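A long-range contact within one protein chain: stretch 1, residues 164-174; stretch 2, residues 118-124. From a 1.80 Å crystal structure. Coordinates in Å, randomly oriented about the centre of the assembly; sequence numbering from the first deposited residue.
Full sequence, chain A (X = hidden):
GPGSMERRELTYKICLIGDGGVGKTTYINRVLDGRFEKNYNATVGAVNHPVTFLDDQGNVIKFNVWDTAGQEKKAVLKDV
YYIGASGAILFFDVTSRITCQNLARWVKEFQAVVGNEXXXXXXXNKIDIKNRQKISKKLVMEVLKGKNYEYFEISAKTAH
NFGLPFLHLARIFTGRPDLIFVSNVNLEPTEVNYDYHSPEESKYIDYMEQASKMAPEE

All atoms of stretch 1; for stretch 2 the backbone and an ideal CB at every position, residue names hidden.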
# COMPACT_ATOMS: atom_id res chain seq x y z
N LEU A 164 1.39 -3.57 -10.15
CA LEU A 164 2.64 -4.30 -9.90
C LEU A 164 2.81 -4.75 -8.43
O LEU A 164 3.22 -5.89 -8.20
CB LEU A 164 3.89 -3.51 -10.40
CG LEU A 164 3.90 -3.22 -11.91
CD1 LEU A 164 5.21 -2.51 -12.27
CD2 LEU A 164 3.77 -4.51 -12.73
N PRO A 165 2.52 -3.86 -7.44
CA PRO A 165 2.68 -4.33 -6.06
C PRO A 165 1.78 -5.52 -5.76
O PRO A 165 2.20 -6.45 -5.08
CB PRO A 165 2.30 -3.11 -5.22
CG PRO A 165 2.66 -1.95 -6.14
CD PRO A 165 2.16 -2.44 -7.47
N PHE A 166 0.55 -5.48 -6.27
CA PHE A 166 -0.41 -6.57 -6.02
C PHE A 166 0.01 -7.83 -6.75
O PHE A 166 -0.11 -8.95 -6.22
CB PHE A 166 -1.82 -6.15 -6.42
CG PHE A 166 -2.37 -5.06 -5.57
CD1 PHE A 166 -2.70 -5.29 -4.26
CD2 PHE A 166 -2.48 -3.76 -6.05
CE1 PHE A 166 -3.13 -4.28 -3.44
CE2 PHE A 166 -2.92 -2.76 -5.25
CZ PHE A 166 -3.26 -3.00 -3.94
N LEU A 167 0.51 -7.69 -7.96
CA LEU A 167 1.02 -8.85 -8.69
C LEU A 167 2.13 -9.54 -7.92
O LEU A 167 2.12 -10.76 -7.76
CB LEU A 167 1.51 -8.43 -10.08
CG LEU A 167 1.99 -9.54 -11.03
CD1 LEU A 167 0.91 -10.59 -11.26
CD2 LEU A 167 2.48 -8.93 -12.36
N HIS A 168 3.10 -8.77 -7.43
CA HIS A 168 4.17 -9.33 -6.58
C HIS A 168 3.65 -10.05 -5.35
O HIS A 168 4.06 -11.16 -5.04
CB HIS A 168 5.16 -8.27 -6.15
CG HIS A 168 6.36 -8.83 -5.43
ND1 HIS A 168 7.28 -9.56 -6.05
CD2 HIS A 168 6.71 -8.82 -4.08
CE1 HIS A 168 8.21 -9.96 -5.16
NE2 HIS A 168 7.86 -9.52 -3.96
N LEU A 169 2.74 -9.40 -4.65
CA LEU A 169 2.16 -9.94 -3.42
C LEU A 169 1.43 -11.26 -3.69
O LEU A 169 1.61 -12.23 -2.96
CB LEU A 169 1.24 -8.90 -2.74
CG LEU A 169 1.90 -7.66 -2.10
CD1 LEU A 169 0.87 -6.60 -1.71
CD2 LEU A 169 2.74 -8.07 -0.88
N ALA A 170 0.64 -11.32 -4.76
CA ALA A 170 -0.05 -12.56 -5.17
C ALA A 170 0.92 -13.70 -5.45
O ALA A 170 0.69 -14.88 -5.03
CB ALA A 170 -0.94 -12.31 -6.39
N ARG A 171 2.04 -13.37 -6.10
CA ARG A 171 3.09 -14.36 -6.32
C ARG A 171 3.71 -14.92 -5.05
O ARG A 171 3.83 -16.15 -4.91
CB ARG A 171 4.18 -13.77 -7.25
CG ARG A 171 3.65 -13.54 -8.63
CD ARG A 171 4.53 -12.65 -9.50
NE ARG A 171 4.07 -12.72 -10.89
CZ ARG A 171 4.58 -12.01 -11.90
NH1 ARG A 171 5.59 -11.15 -11.71
NH2 ARG A 171 4.07 -12.18 -13.11
N ILE A 172 4.03 -14.05 -4.10
CA ILE A 172 4.54 -14.46 -2.80
C ILE A 172 3.55 -15.37 -2.07
O ILE A 172 3.90 -16.48 -1.57
CB ILE A 172 4.86 -13.23 -1.89
CG1 ILE A 172 6.05 -12.38 -2.45
CG2 ILE A 172 5.16 -13.70 -0.46
CD1 ILE A 172 7.42 -13.09 -2.54
N PHE A 173 2.30 -14.91 -2.00
CA PHE A 173 1.31 -15.61 -1.23
C PHE A 173 0.96 -16.96 -1.82
O PHE A 173 0.78 -17.94 -1.06
CB PHE A 173 0.06 -14.76 -1.10
CG PHE A 173 0.26 -13.46 -0.34
CD1 PHE A 173 1.17 -13.38 0.72
CD2 PHE A 173 -0.51 -12.36 -0.64
CE1 PHE A 173 1.32 -12.20 1.44
CE2 PHE A 173 -0.39 -11.20 0.09
CZ PHE A 173 0.55 -11.11 1.11
N THR A 174 0.86 -17.04 -3.15
CA THR A 174 0.53 -18.31 -3.85
C THR A 174 1.76 -19.19 -4.06
O THR A 174 1.62 -20.41 -4.28
CB THR A 174 -0.13 -18.10 -5.24
OG1 THR A 174 0.80 -17.44 -6.13
CG2 THR A 174 -1.43 -17.32 -5.15
N UNK A 118 6.38 -11.26 6.72
CA UNK A 118 5.37 -10.67 5.82
C UNK A 118 5.98 -9.71 4.81
O UNK A 118 6.73 -8.79 5.17
CB UNK A 118 4.30 -9.94 6.63
N UNK A 119 5.64 -9.90 3.53
CA UNK A 119 6.28 -9.09 2.51
C UNK A 119 5.92 -7.62 2.63
O UNK A 119 4.74 -7.26 2.88
CB UNK A 119 5.90 -9.60 1.12
N UNK A 120 6.93 -6.78 2.42
CA UNK A 120 6.76 -5.35 2.32
C UNK A 120 7.23 -4.91 0.93
O UNK A 120 8.33 -5.22 0.53
CB UNK A 120 7.53 -4.62 3.43
N UNK A 121 6.36 -4.23 0.17
CA UNK A 121 6.70 -3.75 -1.16
C UNK A 121 6.89 -2.27 -1.00
O UNK A 121 6.08 -1.61 -0.35
CB UNK A 121 5.64 -4.09 -2.21
N UNK A 122 7.99 -1.76 -1.56
CA UNK A 122 8.30 -0.34 -1.45
C UNK A 122 7.97 0.33 -2.76
O UNK A 122 8.40 -0.12 -3.81
CB UNK A 122 9.77 -0.11 -1.08
N UNK A 123 7.20 1.43 -2.69
CA UNK A 123 6.83 2.23 -3.85
C UNK A 123 7.34 3.66 -3.76
O UNK A 123 6.99 4.39 -2.85
CB UNK A 123 5.31 2.24 -4.01
N UNK A 124 8.16 4.01 -4.74
CA UNK A 124 8.55 5.36 -5.01
C UNK A 124 7.43 6.05 -5.76
O UNK A 124 7.26 5.83 -6.97
CB UNK A 124 9.86 5.41 -5.80

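Stretch 1 is a continuous helix, and residues 120-124 form a strand running nearly antiparallel to it: the N-to-C directions differ by 165° and the axes approach to 9.4 Å. At that separation the backbones are too far apart to hydrogen-bond, and the gap is filled by side chains.

At position 118 the CA-to-CB bond points sideways, and no atom of stretch 1 lies within 5.5 Å of the ideal CB. The helix sets little preference here; the residue is Ala118, which makes no contact.

Position 119 points toward the helix. Its ideal CB lies 4.0 Å from Leu169 CD2, 4.5 Å from Ile172 CG2 and 5.3 Å from Phe173 CE1, so the nearest surroundings are apolar; the one polar group close by is His168 NE2, 5.4 Å from the ideal CB, which a longer polar side chain might reach. A compact hydrophobic side chain such as valine or proline suits the nearer atoms, and phi/psi of -66/139° is compatible with proline without requiring it. The deposited residue is Pro119. Its CG is the nearest atom to all three apolar neighbours, 3.7 Å from Phe173 CE1, 3.8 Å from Leu169 CD2 and 4.0 Å from Ile172 CG2; the ring fits among three helix side chains and has 81 Å² covered, the largest share in either stretch.

Position 120 has extended phi/psi and a CB directed away from the helix, so stretch 1 cannot select its side chain. It is Ile120, without contact here.

The strand's alternation brings position 121 back toward the helix. Its ideal CB is 4.6 Å from Pro165 CB, 5.1 Å from Leu169 CD2 and 5.2 Å from His168 CD2. These gaps can take short apolar branches; valine, isoleucine or perhaps threonine would be plausible, the beta-branched choices also agreeing with phi/psi of -105/133°. The residue is Val121, chi1 168° (t). CG1 packs 3.9 Å from Pro165 CB, whereas CG2 reaches Leu169 CD2 at 4.0 Å and His168 CD2 at 3.9 Å, the last an oblique approach to the imidazole.

Position 122 is out of reach of the helix and unconstrained by it; it is Val122.

At position 123 the bond again points toward stretch 1, but the ideal CB remains 5.4 Å from Pro165 CG. A small side chain with one further atom, or a modest aliphatic one, could narrow this gap. Cys123, with chi1 -64° (m), does so: SG lies 3.7 Å from Pro165 CG, an apolar contact.

Position 124 is out of reach, and Ala124 makes no contact.

Stretch 2, residues 118-124: APIVVCA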
# COMPACT_ATOMS: atom_id res chain seq x y z
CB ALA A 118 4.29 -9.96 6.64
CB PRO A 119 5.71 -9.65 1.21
CG PRO A 119 4.47 -10.35 1.60
CD PRO A 119 4.78 -10.94 2.94
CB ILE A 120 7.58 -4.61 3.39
CG1 ILE A 120 7.24 -5.09 4.81
CG2 ILE A 120 7.36 -3.12 3.29
CD1 ILE A 120 8.00 -4.35 5.89
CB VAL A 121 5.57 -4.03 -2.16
CG1 VAL A 121 5.78 -3.29 -3.45
CG2 VAL A 121 5.45 -5.55 -2.41
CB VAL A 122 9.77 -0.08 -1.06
CG1 VAL A 122 10.09 1.42 -1.10
CG2 VAL A 122 10.04 -0.63 0.34
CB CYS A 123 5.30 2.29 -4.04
SG CYS A 123 4.57 0.68 -4.38
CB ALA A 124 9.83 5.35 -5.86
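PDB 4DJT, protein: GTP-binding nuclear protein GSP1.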